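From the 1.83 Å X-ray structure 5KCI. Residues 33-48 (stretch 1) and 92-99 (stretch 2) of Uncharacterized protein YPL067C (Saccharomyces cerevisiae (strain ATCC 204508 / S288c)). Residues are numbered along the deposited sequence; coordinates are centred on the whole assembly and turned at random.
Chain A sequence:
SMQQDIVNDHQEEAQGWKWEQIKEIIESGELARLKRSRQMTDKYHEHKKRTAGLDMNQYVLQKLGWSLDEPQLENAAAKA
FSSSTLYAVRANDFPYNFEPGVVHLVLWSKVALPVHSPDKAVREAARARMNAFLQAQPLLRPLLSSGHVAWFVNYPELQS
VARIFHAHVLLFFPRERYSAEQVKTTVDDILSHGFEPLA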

# COMPACT_ATOMS: atom_id res chain seq x y z
N ARG A 33 -5.83 -14.22 5.84
CA ARG A 33 -5.93 -15.15 4.70
C ARG A 33 -5.13 -14.70 3.49
O ARG A 33 -4.93 -15.51 2.56
N LEU A 34 -4.75 -13.43 3.40
CA LEU A 34 -3.95 -12.95 2.28
C LEU A 34 -2.51 -13.28 2.63
O LEU A 34 -1.86 -12.57 3.41
N LYS A 35 -2.03 -14.40 2.12
CA LYS A 35 -0.75 -14.96 2.51
C LYS A 35 0.19 -14.98 1.31
O LYS A 35 -0.24 -14.89 0.15
N ARG A 36 1.48 -15.07 1.62
CA ARG A 36 2.49 -15.25 0.59
C ARG A 36 2.51 -16.71 0.15
O ARG A 36 2.08 -17.61 0.86
N SER A 37 3.01 -16.92 -1.06
CA SER A 37 3.28 -18.28 -1.50
C SER A 37 4.33 -18.92 -0.59
O SER A 37 5.12 -18.23 0.07
N ARG A 38 4.33 -20.25 -0.55
CA ARG A 38 5.35 -20.99 0.19
C ARG A 38 6.75 -20.46 -0.15
O ARG A 38 7.57 -20.18 0.73
N GLN A 39 7.01 -20.29 -1.45
CA GLN A 39 8.32 -19.83 -1.90
C GLN A 39 8.58 -18.38 -1.48
O GLN A 39 9.62 -18.07 -0.89
N MET A 40 7.64 -17.48 -1.79
CA MET A 40 7.81 -16.10 -1.34
C MET A 40 7.94 -16.04 0.17
O MET A 40 8.61 -15.15 0.69
N THR A 41 7.30 -16.97 0.89
CA THR A 41 7.49 -17.05 2.33
C THR A 41 8.93 -17.41 2.67
O THR A 41 9.48 -16.92 3.66
N ASP A 42 9.56 -18.25 1.85
CA ASP A 42 10.97 -18.58 2.04
C ASP A 42 11.86 -17.35 1.86
O ASP A 42 12.75 -17.07 2.69
N LYS A 43 11.65 -16.60 0.78
CA LYS A 43 12.48 -15.41 0.53
C LYS A 43 12.26 -14.36 1.61
O LYS A 43 13.22 -13.84 2.21
N TYR A 44 11.00 -14.07 1.92
CA TYR A 44 10.71 -13.18 3.03
C TYR A 44 11.41 -13.64 4.30
O TYR A 44 11.89 -12.80 5.08
N HIS A 45 11.49 -14.95 4.53
CA HIS A 45 12.18 -15.45 5.72
C HIS A 45 13.66 -15.08 5.70
O HIS A 45 14.23 -14.71 6.74
N GLU A 46 14.32 -15.19 4.53
CA GLU A 46 15.74 -14.82 4.47
C GLU A 46 15.96 -13.31 4.64
O GLU A 46 16.94 -12.90 5.27
N HIS A 47 15.06 -12.48 4.09
CA HIS A 47 15.15 -11.03 4.30
C HIS A 47 14.96 -10.69 5.76
O HIS A 47 15.59 -9.76 6.29
N LYS A 48 14.08 -11.45 6.43
CA LYS A 48 13.88 -11.30 7.86
C LYS A 48 15.16 -11.62 8.61
O LYS A 48 15.56 -10.88 9.51
N ASN A 92 5.90 -3.69 -3.57
CA ASN A 92 6.20 -4.63 -2.48
C ASN A 92 7.27 -5.61 -2.95
O ASN A 92 7.10 -6.28 -3.97
N ASP A 93 8.38 -5.68 -2.21
CA ASP A 93 9.46 -6.59 -2.59
C ASP A 93 9.09 -8.05 -2.42
O ASP A 93 9.69 -8.92 -3.07
N PHE A 94 8.14 -8.35 -1.55
CA PHE A 94 7.77 -9.71 -1.19
C PHE A 94 6.27 -9.83 -1.27
O PHE A 94 5.57 -10.02 -0.28
N PRO A 95 5.72 -9.73 -2.49
CA PRO A 95 4.27 -9.63 -2.63
C PRO A 95 3.56 -10.87 -2.12
O PRO A 95 4.12 -11.98 -2.11
N TYR A 96 2.28 -10.70 -1.82
CA TYR A 96 1.43 -11.82 -1.45
C TYR A 96 1.03 -12.61 -2.69
O TYR A 96 1.28 -12.21 -3.83
N ASN A 97 0.34 -13.72 -2.46
CA ASN A 97 0.12 -14.73 -3.51
C ASN A 97 -1.21 -14.45 -4.17
O ASN A 97 -2.26 -14.91 -3.73
N PHE A 98 -1.15 -13.69 -5.27
CA PHE A 98 -2.31 -13.26 -6.03
C PHE A 98 -2.22 -13.82 -7.45
O PHE A 98 -1.16 -14.26 -7.90
N GLU A 99 -3.33 -13.77 -8.18
CA GLU A 99 -3.31 -14.32 -9.53
C GLU A 99 -2.46 -13.43 -10.44
O GLU A 99 -2.26 -12.24 -10.15

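The loop and helix of residues 33-48 pack against the irregular segment 92-99, burying 646 Å² summed over both sides. Phe94 contributes the largest share. Its CA-to-CB bond points toward the helix, and with chi1 m the ring packs against Met40, Lys43, Tyr44 and His47, spread along successive turns of the helix. Met40, likewise directed inward with chi1 t, brings CE to 3.8 Å from Phe94 CD1, while its SD lies 3.8 Å from Pro95 CD. One turn on, Tyr44 (chi1 t) turns its ring edge toward the Phe94 face in an offset edge-to-face pair, with centroids 5.8 Å apart and planes at 68°. His47, also t, places CB 3.5 Å from Phe94 CZ; the two rings meet obliquely at 36°. At the other end of the contact, buried Leu34 (m, t) touches two aromatic residues: its CB is 3.9 Å from Tyr96 CD2, and its CD2 approaches the edge of the Phe98 ring, 4.1 Å from CE1.

Charged side chains extend this aromatic surface. The CA-to-CB bond of Lys35 points away, but the chain curls back so that NZ stands over the Tyr96 face, 5.0 Å from the ring centroid, in a cation-pi arrangement. Arg36 (m, t, t) extends between the segments, with Tyr96 CE1 over one guanidinium face; in the guanidinium plane, NE donates to Phe94 O at 2.9 Å. A backbone hydrogen bond from Asn97 N to Lys35 O, also 2.9 Å, joins the segments beside the Arg36-Tyr96 pair, and Asn97 CB packs 3.5 Å from Ser37 N.

Two waters complete the polar contacts. Water 2 accepts from Ser37 N (2.9 Å) and donates to Pro95 O (2.8 Å), bridging the backbones where Ser37 OG (chi1 p) caps the helix by accepting from Met40 N at 3.0 Å. Water 1 donates to Asn92 OD1 (2.6 Å) and accepts a weak bond from Arg36 NH1 (3.3 Å); the same Asn92 OD1 accepts from Phe94 N at 2.8 Å.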

# COMPACT_ATOMS: atom_id res chain seq x y z
CB ARG A 33 -7.38 -15.29 4.27
CG ARG A 33 -8.25 -16.18 5.14
CD ARG A 33 -9.68 -16.17 4.62
NE ARG A 33 -10.44 -17.36 4.98
CZ ARG A 33 -10.66 -18.40 4.17
NH1 ARG A 33 -10.20 -18.41 2.93
NH2 ARG A 33 -11.37 -19.43 4.61
CB LEU A 34 -4.14 -11.45 2.04
CG LEU A 34 -5.56 -10.95 1.77
CD1 LEU A 34 -5.60 -9.42 1.74
CD2 LEU A 34 -6.12 -11.55 0.47
CB LYS A 35 -0.91 -16.37 3.08
CG LYS A 35 -0.29 -16.56 4.47
CD LYS A 35 1.24 -16.60 4.42
CE LYS A 35 1.92 -15.39 5.09
NZ LYS A 35 1.47 -14.02 4.65
CB ARG A 36 3.87 -14.86 1.10
CG ARG A 36 4.01 -13.41 1.47
CD ARG A 36 5.44 -13.04 1.78
NE ARG A 36 5.57 -11.63 2.11
CZ ARG A 36 5.41 -11.16 3.35
NH1 ARG A 36 5.53 -9.86 3.59
NH2 ARG A 36 5.11 -12.00 4.34
CB SER A 37 3.76 -18.30 -2.95
OG SER A 37 4.95 -17.55 -3.10
CB ARG A 38 5.25 -22.49 -0.13
CG ARG A 38 5.05 -23.42 1.07
CD ARG A 38 3.59 -23.57 1.49
NE ARG A 38 3.41 -24.57 2.54
CZ ARG A 38 2.25 -24.85 3.14
NH1 ARG A 38 1.14 -24.20 2.80
NH2 ARG A 38 2.20 -25.77 4.09
CB GLN A 39 8.39 -19.99 -3.42
CG GLN A 39 9.70 -19.59 -4.03
CD GLN A 39 9.80 -20.05 -5.47
OE1 GLN A 39 9.57 -21.23 -5.76
NE2 GLN A 39 10.12 -19.13 -6.37
CB MET A 40 6.65 -15.23 -1.81
CG MET A 40 7.04 -13.76 -2.00
SD MET A 40 7.60 -13.38 -3.68
CE MET A 40 9.15 -12.52 -3.40
CB THR A 41 6.52 -18.07 2.94
OG1 THR A 41 5.17 -17.66 2.70
CG2 THR A 41 6.73 -18.19 4.44
CB ASP A 42 11.39 -19.69 1.08
CG ASP A 42 10.89 -21.07 1.50
OD1 ASP A 42 10.65 -21.27 2.71
OD2 ASP A 42 10.74 -21.95 0.62
CB LYS A 43 12.16 -14.84 -0.86
CG LYS A 43 12.14 -15.90 -1.97
CD LYS A 43 13.21 -16.99 -1.79
CE LYS A 43 14.63 -16.44 -1.77
NZ LYS A 43 15.59 -17.43 -1.23
CB TYR A 44 9.21 -13.13 3.26
CG TYR A 44 8.78 -12.10 4.25
CD1 TYR A 44 8.24 -12.47 5.47
CD2 TYR A 44 8.89 -10.75 3.97
CE1 TYR A 44 7.81 -11.51 6.40
CE2 TYR A 44 8.47 -9.77 4.89
CZ TYR A 44 7.92 -10.16 6.09
OH TYR A 44 7.52 -9.21 7.00
CB HIS A 45 12.00 -16.97 5.84
CG HIS A 45 12.23 -17.49 7.23
ND1 HIS A 45 13.15 -18.47 7.52
CD2 HIS A 45 11.64 -17.17 8.41
CE1 HIS A 45 13.13 -18.73 8.81
NE2 HIS A 45 12.22 -17.95 9.38
CB GLU A 46 16.35 -15.32 3.16
CG GLU A 46 16.05 -14.49 1.93
CD GLU A 46 16.51 -15.14 0.62
OE1 GLU A 46 16.83 -16.34 0.63
OE2 GLU A 46 16.53 -14.44 -0.42
CB HIS A 47 14.11 -10.33 3.43
CG HIS A 47 13.82 -8.90 3.79
ND1 HIS A 47 14.61 -7.86 3.37
CD2 HIS A 47 12.77 -8.33 4.44
CE1 HIS A 47 14.09 -6.71 3.78
NE2 HIS A 47 12.96 -6.97 4.41
CB LYS A 48 12.74 -12.21 8.31
CG LYS A 48 11.50 -11.47 8.83
CD LYS A 48 11.01 -10.40 7.87
CE LYS A 48 9.90 -9.57 8.49
NZ LYS A 48 10.28 -8.94 9.78
CB ASN A 92 4.94 -5.39 -2.04
CG ASN A 92 5.15 -6.13 -0.70
OD1 ASN A 92 6.23 -6.65 -0.43
ND2 ASN A 92 4.11 -6.18 0.12
CB ASP A 93 10.73 -6.29 -1.77
CG ASP A 93 11.46 -5.04 -2.24
OD1 ASP A 93 11.45 -4.77 -3.45
OD2 ASP A 93 12.04 -4.34 -1.38
CB PHE A 94 8.32 -10.07 0.20
CG PHE A 94 9.82 -9.95 0.27
CD1 PHE A 94 10.64 -10.96 -0.22
CD2 PHE A 94 10.41 -8.81 0.78
CE1 PHE A 94 12.02 -10.84 -0.17
CE2 PHE A 94 11.79 -8.68 0.83
CZ PHE A 94 12.59 -9.70 0.36
CB PRO A 95 4.05 -9.48 -4.14
CG PRO A 95 5.39 -9.46 -4.79
CD PRO A 95 6.44 -9.75 -3.77
CB TYR A 96 0.19 -11.35 -0.72
CG TYR A 96 0.46 -10.63 0.62
CD1 TYR A 96 1.73 -10.54 1.14
CD2 TYR A 96 -0.59 -10.06 1.32
CE1 TYR A 96 1.95 -9.87 2.40
CE2 TYR A 96 -0.39 -9.39 2.52
CZ TYR A 96 0.87 -9.31 3.05
OH TYR A 96 1.03 -8.65 4.25
CB ASN A 97 0.16 -16.13 -2.93
CG ASN A 97 0.14 -17.19 -4.01
OD1 ASN A 97 0.50 -16.93 -5.16
ND2 ASN A 97 -0.26 -18.39 -3.63
CB PHE A 98 -2.37 -11.74 -6.07
CG PHE A 98 -2.47 -11.10 -4.73
CD1 PHE A 98 -3.39 -11.56 -3.81
CD2 PHE A 98 -1.67 -10.02 -4.41
CE1 PHE A 98 -3.50 -10.96 -2.57
CE2 PHE A 98 -1.78 -9.42 -3.16
CZ PHE A 98 -2.70 -9.89 -2.26
CB GLU A 99 -4.73 -14.47 -10.06
CG GLU A 99 -5.51 -13.16 -10.30
CD GLU A 99 -6.79 -13.38 -11.08
OE1 GLU A 99 -6.73 -14.04 -12.14
OE2 GLU A 99 -7.85 -12.87 -10.65
O HOH W 1 7.04 -7.35 1.97
O HOH W 2 3.61 -14.66 -2.81